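Local coordinates for putative transcriptional regulator (Clostridium difficile, PDB 3QI7), which is of unknown function but, as a putative lipoprotein with a periplasmic binding protein-like fold, probably binds a small ligand, possibly a sugar, at residues 14-20 against 58-64; 85-91 against 111-117. The contacts are given in a common frame with arbitrary orientation. Residues are numbered along the deposited sequence.

In the fold
Contacts 1 and 2 are successive parts of the parallel region of one mixed sheet, their centres about 12 Å apart. Strands run across it in the order 57-63, 13-19, 88-94, 115-118, so 14-20 against 58-64 forms one pair, 85-91 against 111-117 another, and strands 13-19 and 88-94 are neighbours that join them. At this join K14 NZ of contact 1 makes a salt bridge with D85 OD2 of contact 2 at 2.8 Å, and K14 N lies 2.8 Å from E87 O, a probable hydrogen bond. Helix 306-324 packs on one face of both contacts; on the other, helix 72-80 meets contact 1 and helix 101-110 contact 2, giving the alpha/beta layering of a periplasmic-binding-protein-like domain.

Contact 1: residues 14-20 against 58-64; sequences KVAVVTQ and TIKHVVL
Two extended strands, 14-19 and 58-63, run parallel with axes 4.5 Å apart and crossing at -27°. K14 pairs with T58 and so on to T19 with V63. V15, V17 and T19 do the bonding: their N atoms donate to T58 O, K60 O and V62 O (2.9, 2.9, 3.0 Å), their O atoms accept from K60 N, V62 N and L64 N (2.9 Å each). On one face the branched V18 (t) fills the hollow between V62 (V18 CG2 to V62 CB 3.9 Å) and L64, which folds toward it (V18 CG1 to L64 CG 3.6 Å), beneath helix 72-80. On the other, V17 CG2 meets I59 CG2 at 3.9 Å under helices 26-42 and 306-324. Such apolar parallel strands between helices are characteristic of periplasmic-binding-protein-like domains. H61 (t) swings its ring edge so that NE2 donates to T19 OG1 (2.8 Å); T19 OG1 (p) in turn donates to Q20 O (2.7 Å). Since H61 ND1 is hydrogen-bonded to E33, the ring may be protonated, its charge balanced by that carboxylate.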
loop_
_atom_site.group_PDB
_atom_site.type_symbol
_atom_site.label_atom_id
_atom_site.label_comp_id
_atom_site.label_asym_id
_atom_site.label_seq_id
_atom_site.Cartn_x
_atom_site.Cartn_y
_atom_site.Cartn_z
ATOM N N LYS A 14 10.709 -22.604 -5.053
ATOM C CA LYS A 14 10.258 -21.756 -3.935
ATOM C C LYS A 14 10.312 -20.267 -4.326
ATOM O O LYS A 14 11.228 -19.821 -5.047
ATOM C CB LYS A 14 11.114 -21.998 -2.686
ATOM C CG LYS A 14 11.094 -23.430 -2.137
ATOM C CD LYS A 14 11.901 -23.502 -0.840
ATOM C CE LYS A 14 11.939 -24.918 -0.242
ATOM N NZ LYS A 14 13.229 -25.126 0.469
ATOM N N VAL A 15 9.299 -19.531 -3.897
ATOM C CA VAL A 15 9.304 -18.077 -3.934
ATOM C C VAL A 15 9.515 -17.597 -2.502
ATOM O O VAL A 15 8.652 -17.769 -1.647
ATOM C CB VAL A 15 7.987 -17.519 -4.500
ATOM C CG1 VAL A 15 8.019 -15.980 -4.518
ATOM C CG2 VAL A 15 7.748 -18.056 -5.939
ATOM N N ALA A 16 10.680 -17.036 -2.231
ATOM C CA ALA A 16 10.965 -16.541 -0.892
ATOM C C ALA A 16 10.367 -15.145 -0.766
ATOM O O ALA A 16 10.512 -14.349 -1.686
ATOM C CB ALA A 16 12.486 -16.518 -0.628
ATOM N N VAL A 17 9.707 -14.870 0.362
ATOM C CA VAL A 17 9.072 -13.600 0.610
ATOM C C VAL A 17 9.518 -13.065 1.966
ATOM O O VAL A 17 9.257 -13.677 3.001
ATOM C CB VAL A 17 7.513 -13.700 0.568
ATOM C CG1 VAL A 17 6.915 -12.341 0.714
ATOM C CG2 VAL A 17 7.052 -14.345 -0.758
ATOM N N VAL A 18 10.180 -11.904 1.947
ATOM C CA VAL A 18 10.731 -11.291 3.144
ATOM C C VAL A 18 9.813 -10.179 3.645
ATOM O O VAL A 18 9.477 -9.237 2.896
ATOM C CB VAL A 18 12.126 -10.696 2.838
ATOM C CG1 VAL A 18 12.757 -10.060 4.120
ATOM C CG2 VAL A 18 13.000 -11.754 2.223
ATOM N N THR A 19 9.382 -10.289 4.897
ATOM C CA THR A 19 8.594 -9.247 5.518
ATOM C C THR A 19 9.143 -8.925 6.903
ATOM O O THR A 19 9.940 -9.686 7.451
ATOM C CB THR A 19 7.121 -9.660 5.703
ATOM O OG1 THR A 19 7.010 -10.546 6.809
ATOM C CG2 THR A 19 6.551 -10.352 4.443
ATOM N N GLN A 20 8.685 -7.810 7.464
ATOM C CA GLN A 20 8.837 -7.556 8.894
ATOM C C GLN A 20 7.945 -8.520 9.701
ATOM O O GLN A 20 7.032 -9.163 9.138
ATOM C CB GLN A 20 8.536 -6.089 9.223
ATOM C CG GLN A 20 9.555 -5.084 8.602
ATOM C CD GLN A 20 9.202 -3.609 8.864
ATOM O OE1 GLN A 20 9.287 -2.758 7.964
ATOM N NE2 GLN A 20 8.791 -3.310 10.096
ATOM N N THR A 58 5.914 -23.255 -3.743
ATOM C CA THR A 58 5.622 -22.928 -2.337
ATOM C C THR A 58 6.251 -21.578 -1.994
ATOM O O THR A 58 7.179 -21.112 -2.652
ATOM C CB THR A 58 6.175 -24.001 -1.303
ATOM O OG1 THR A 58 7.565 -24.212 -1.530
ATOM C CG2 THR A 58 5.425 -25.345 -1.361
ATOM N N ILE A 59 5.739 -20.966 -0.949
ATOM C CA ILE A 59 6.275 -19.717 -0.473
ATOM C C ILE A 59 7.154 -20.006 0.733
ATOM O O ILE A 59 6.757 -20.766 1.627
ATOM C CB ILE A 59 5.142 -18.744 -0.099
ATOM C CG1 ILE A 59 4.516 -18.185 -1.389
ATOM C CG2 ILE A 59 5.679 -17.611 0.769
ATOM C CD1 ILE A 59 3.138 -17.568 -1.204
ATOM N N LYS A 60 8.362 -19.450 0.726
ATOM C CA LYS A 60 9.200 -19.467 1.909
ATOM C C LYS A 60 9.168 -18.100 2.568
ATOM O O LYS A 60 9.818 -17.144 2.087
ATOM C CB LYS A 60 10.653 -19.838 1.562
ATOM C CG LYS A 60 11.590 -19.962 2.779
ATOM C CD LYS A 60 12.904 -20.635 2.380
ATOM C CE LYS A 60 13.670 -21.216 3.588
ATOM N NZ LYS A 60 14.548 -20.176 4.146
ATOM N N HIS A 61 8.437 -18.015 3.671
ATOM C CA HIS A 61 8.320 -16.762 4.399
ATOM C C HIS A 61 9.526 -16.497 5.318
ATOM O O HIS A 61 9.732 -17.176 6.322
ATOM C CB HIS A 61 7.017 -16.739 5.201
ATOM C CG HIS A 61 6.659 -15.390 5.741
ATOM N ND1 HIS A 61 5.549 -15.179 6.531
ATOM C CD2 HIS A 61 7.259 -14.183 5.612
ATOM C CE1 HIS A 61 5.472 -13.900 6.853
ATOM N NE2 HIS A 61 6.507 -13.276 6.322
ATOM N N VAL A 62 10.290 -15.469 4.981
ATOM C CA VAL A 62 11.472 -15.069 5.735
ATOM C C VAL A 62 11.134 -13.836 6.566
ATOM O O VAL A 62 10.651 -12.822 6.019
ATOM C CB VAL A 62 12.619 -14.708 4.776
ATOM C CG1 VAL A 62 13.877 -14.248 5.556
ATOM C CG2 VAL A 62 12.949 -15.875 3.844
ATOM N N VAL A 63 11.366 -13.914 7.877
ATOM C CA VAL A 63 10.965 -12.855 8.800
ATOM C C VAL A 63 12.185 -12.082 9.263
ATOM O O VAL A 63 13.122 -12.637 9.819
ATOM C CB VAL A 63 10.209 -13.419 9.989
ATOM C CG1 VAL A 63 9.652 -12.290 10.874
ATOM C CG2 VAL A 63 9.107 -14.364 9.477
ATOM N N LEU A 64 12.185 -10.780 9.003
ATOM C CA LEU A 64 13.287 -9.932 9.435
ATOM C C LEU A 64 13.307 -9.804 10.963
ATOM O O LEU A 64 12.254 -9.859 11.608
ATOM C CB LEU A 64 13.156 -8.532 8.820
ATOM C CG LEU A 64 13.297 -8.387 7.307
ATOM C CD1 LEU A 64 12.558 -7.115 6.848
ATOM C CD2 LEU A 64 14.765 -8.368 6.845
#

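Contact 2: residues 85-91 against 111-117; sequences DKEVQAI and RPEIITI
A beta-alpha-beta unit brings these segments together: strand 88-91 and strand 115-117 run parallel, axes 4.7 Å apart and inclined at 24°, each entered through a type I turn, D85 to V88 and R111 to I114. In the first turn D85 OD1 accepts from E87 N (3.0 Å), an Asx turn, while OD2 salt-bridges K14 NZ. R111, just past the end of helix 101-110, reaches across with chi1 to chi3 all m. Its long, multiply donating guanidinium suits a turn rich in carbonyls: NH1 bonds D85 O at 3.1 Å, and NH2 makes a weak bond to V88 O at 2.9 Å. P112, at phi -54°, fits the second position of its turn. E113 (p) folds back to form a salt bridge, OE2 to R111 NE at 2.7 Å, and one water joins E113 OE2 to Q89 NE2. I114 (m) fills the space beside V88 and I91, its CG2 3.8 Å from I91 CG1 and its CD1 4.1 Å from V88 CG1. Pairing then begins. I115 N bonds Q89 O (3.1 Å), I91 N donates to I115 O (2.8 Å), and I115 CB lies 3.9 Å from A90 CB. T116 pairs with I91, whose O accepts from I117 N at 2.9 Å. I91 and I114 pack under helix 101-110, A90, I115 and I117 against helix 306-324, and strands 13-19 and 134-137 extend the sheet beyond the pair.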
loop_
_atom_site.group_PDB
_atom_site.type_symbol
_atom_site.label_atom_id
_atom_site.label_comp_id
_atom_site.label_asym_id
_atom_site.label_seq_id
_atom_site.Cartn_x
_atom_site.Cartn_y
_atom_site.Cartn_z
ATOM N N ASP A 85 19.808 -22.204 -1.059
ATOM C CA ASP A 85 18.692 -23.100 -1.308
ATOM C C ASP A 85 18.480 -23.149 -2.818
ATOM O O ASP A 85 18.026 -22.173 -3.431
ATOM C CB ASP A 85 17.453 -22.592 -0.557
ATOM C CG ASP A 85 16.268 -23.546 -0.616
ATOM O OD1 ASP A 85 16.094 -24.280 -1.624
ATOM O OD2 ASP A 85 15.476 -23.533 0.363
ATOM N N LYS A 86 18.808 -24.299 -3.399
ATOM C CA LYS A 86 18.756 -24.538 -4.834
ATOM C C LYS A 86 17.351 -24.423 -5.435
ATOM O O LYS A 86 17.204 -24.227 -6.647
ATOM C CB LYS A 86 19.352 -25.926 -5.118
ATOM C CG LYS A 86 19.399 -26.345 -6.575
ATOM C CD LYS A 86 20.609 -27.262 -6.838
ATOM C CE LYS A 86 20.428 -28.149 -8.065
ATOM N NZ LYS A 86 19.696 -27.473 -9.179
ATOM N N GLU A 87 16.323 -24.544 -4.597
ATOM C CA GLU A 87 14.942 -24.502 -5.067
ATOM C C GLU A 87 14.357 -23.077 -5.099
ATOM O O GLU A 87 13.364 -22.844 -5.786
ATOM C CB GLU A 87 14.075 -25.412 -4.183
ATOM C CG GLU A 87 14.604 -26.851 -4.102
ATOM C CD GLU A 87 13.579 -27.810 -3.512
ATOM O OE1 GLU A 87 13.062 -27.515 -2.417
ATOM O OE2 GLU A 87 13.289 -28.848 -4.148
ATOM N N VAL A 88 14.969 -22.150 -4.353
ATOM C CA VAL A 88 14.601 -20.731 -4.383
ATOM C C VAL A 88 14.920 -20.142 -5.750
ATOM O O VAL A 88 16.097 -20.050 -6.155
ATOM C CB VAL A 88 15.302 -19.906 -3.257
ATOM C CG1 VAL A 88 15.009 -18.380 -3.401
ATOM C CG2 VAL A 88 14.848 -20.388 -1.879
ATOM N N GLN A 89 13.852 -19.757 -6.460
ATOM C CA GLN A 89 13.956 -19.192 -7.791
ATOM C C GLN A 89 13.506 -17.725 -7.887
ATOM O O GLN A 89 13.714 -17.091 -8.926
ATOM C CB GLN A 89 13.171 -20.050 -8.776
ATOM C CG GLN A 89 13.660 -21.483 -8.871
ATOM C CD GLN A 89 15.054 -21.574 -9.460
ATOM O OE1 GLN A 89 15.476 -20.677 -10.183
ATOM N NE2 GLN A 89 15.781 -22.650 -9.146
ATOM N N ALA A 90 12.925 -17.178 -6.811
ATOM C CA ALA A 90 12.629 -15.757 -6.770
ATOM C C ALA A 90 12.626 -15.268 -5.325
ATOM O O ALA A 90 12.305 -16.029 -4.395
ATOM C CB ALA A 90 11.277 -15.463 -7.461
ATOM N N ILE A 91 13.025 -14.012 -5.143
ATOM C CA ILE A 91 12.939 -13.353 -3.837
ATOM C C ILE A 91 12.137 -12.053 -3.939
ATOM O O ILE A 91 12.491 -11.163 -4.710
ATOM C CB ILE A 91 14.337 -13.047 -3.232
ATOM C CG1 ILE A 91 15.176 -14.325 -3.118
ATOM C CG2 ILE A 91 14.184 -12.407 -1.853
ATOM C CD1 ILE A 91 16.639 -14.070 -2.751
ATOM N N ARG A 111 23.800 -15.995 -7.463
ATOM C CA ARG A 111 22.772 -16.693 -8.230
ATOM C C ARG A 111 22.097 -15.721 -9.207
ATOM O O ARG A 111 20.996 -15.218 -8.923
ATOM C CB ARG A 111 21.699 -17.265 -7.269
ATOM C CG ARG A 111 22.197 -18.328 -6.254
ATOM C CD ARG A 111 22.216 -19.760 -6.818
ATOM N NE ARG A 111 20.901 -20.192 -7.295
ATOM C CZ ARG A 111 19.872 -20.560 -6.526
ATOM N NH1 ARG A 111 19.966 -20.556 -5.200
ATOM N NH2 ARG A 111 18.713 -20.914 -7.099
ATOM N N PRO A 112 22.720 -15.483 -10.374
ATOM C CA PRO A 112 22.174 -14.561 -11.377
ATOM C C PRO A 112 20.738 -14.843 -11.817
ATOM O O PRO A 112 20.031 -13.910 -12.227
ATOM C CB PRO A 112 23.126 -14.733 -12.578
ATOM C CG PRO A 112 24.378 -15.266 -12.003
ATOM C CD PRO A 112 23.990 -16.092 -10.813
ATOM N N GLU A 113 20.298 -16.098 -11.725
ATOM C CA GLU A 113 18.980 -16.492 -12.251
ATOM C C GLU A 113 17.791 -16.226 -11.296
ATOM O O GLU A 113 16.639 -16.236 -11.728
ATOM C CB GLU A 113 19.004 -17.962 -12.698
ATOM C CG GLU A 113 18.798 -19.013 -11.582
ATOM C CD GLU A 113 20.012 -19.248 -10.674
ATOM O OE1 GLU A 113 21.039 -18.541 -10.768
ATOM O OE2 GLU A 113 19.914 -20.161 -9.836
ATOM N N ILE A 114 18.066 -16.008 -10.011
ATOM C CA ILE A 114 17.007 -15.659 -9.060
ATOM C C ILE A 114 16.359 -14.318 -9.449
ATOM O O ILE A 114 17.034 -13.310 -9.623
ATOM C CB ILE A 114 17.523 -15.618 -7.584
ATOM C CG1 ILE A 114 17.935 -17.025 -7.139
ATOM C CG2 ILE A 114 16.452 -15.057 -6.633
ATOM C CD1 ILE A 114 18.229 -17.194 -5.608
ATOM N N ILE A 115 15.031 -14.331 -9.577
ATOM C CA ILE A 115 14.257 -13.144 -9.908
ATOM C C ILE A 115 14.045 -12.350 -8.634
ATOM O O ILE A 115 13.471 -12.871 -7.686
ATOM C CB ILE A 115 12.912 -13.569 -10.461
ATOM C CG1 ILE A 115 13.134 -14.314 -11.781
ATOM C CG2 ILE A 115 12.000 -12.363 -10.673
ATOM C CD1 ILE A 115 11.856 -14.823 -12.390
ATOM N N THR A 116 14.521 -11.112 -8.594
ATOM C CA THR A 116 14.336 -10.256 -7.408
ATOM C C THR A 116 13.297 -9.153 -7.624
ATOM O O THR A 116 13.266 -8.508 -8.670
ATOM C CB THR A 116 15.688 -9.637 -6.978
ATOM O OG1 THR A 116 16.310 -9.014 -8.107
ATOM C CG2 THR A 116 16.609 -10.739 -6.394
ATOM N N ILE A 117 12.433 -8.950 -6.628
ATOM C CA ILE A 117 11.310 -8.044 -6.745
ATOM C C ILE A 117 11.156 -7.256 -5.435
ATOM O O ILE A 117 11.081 -7.857 -4.352
ATOM C CB ILE A 117 9.991 -8.813 -7.016
ATOM C CG1 ILE A 117 10.153 -9.807 -8.167
ATOM C CG2 ILE A 117 8.808 -7.837 -7.251
ATOM C CD1 ILE A 117 8.897 -10.506 -8.555
HETATM O O HOH W 1 18.759 -22.310 -10.147
#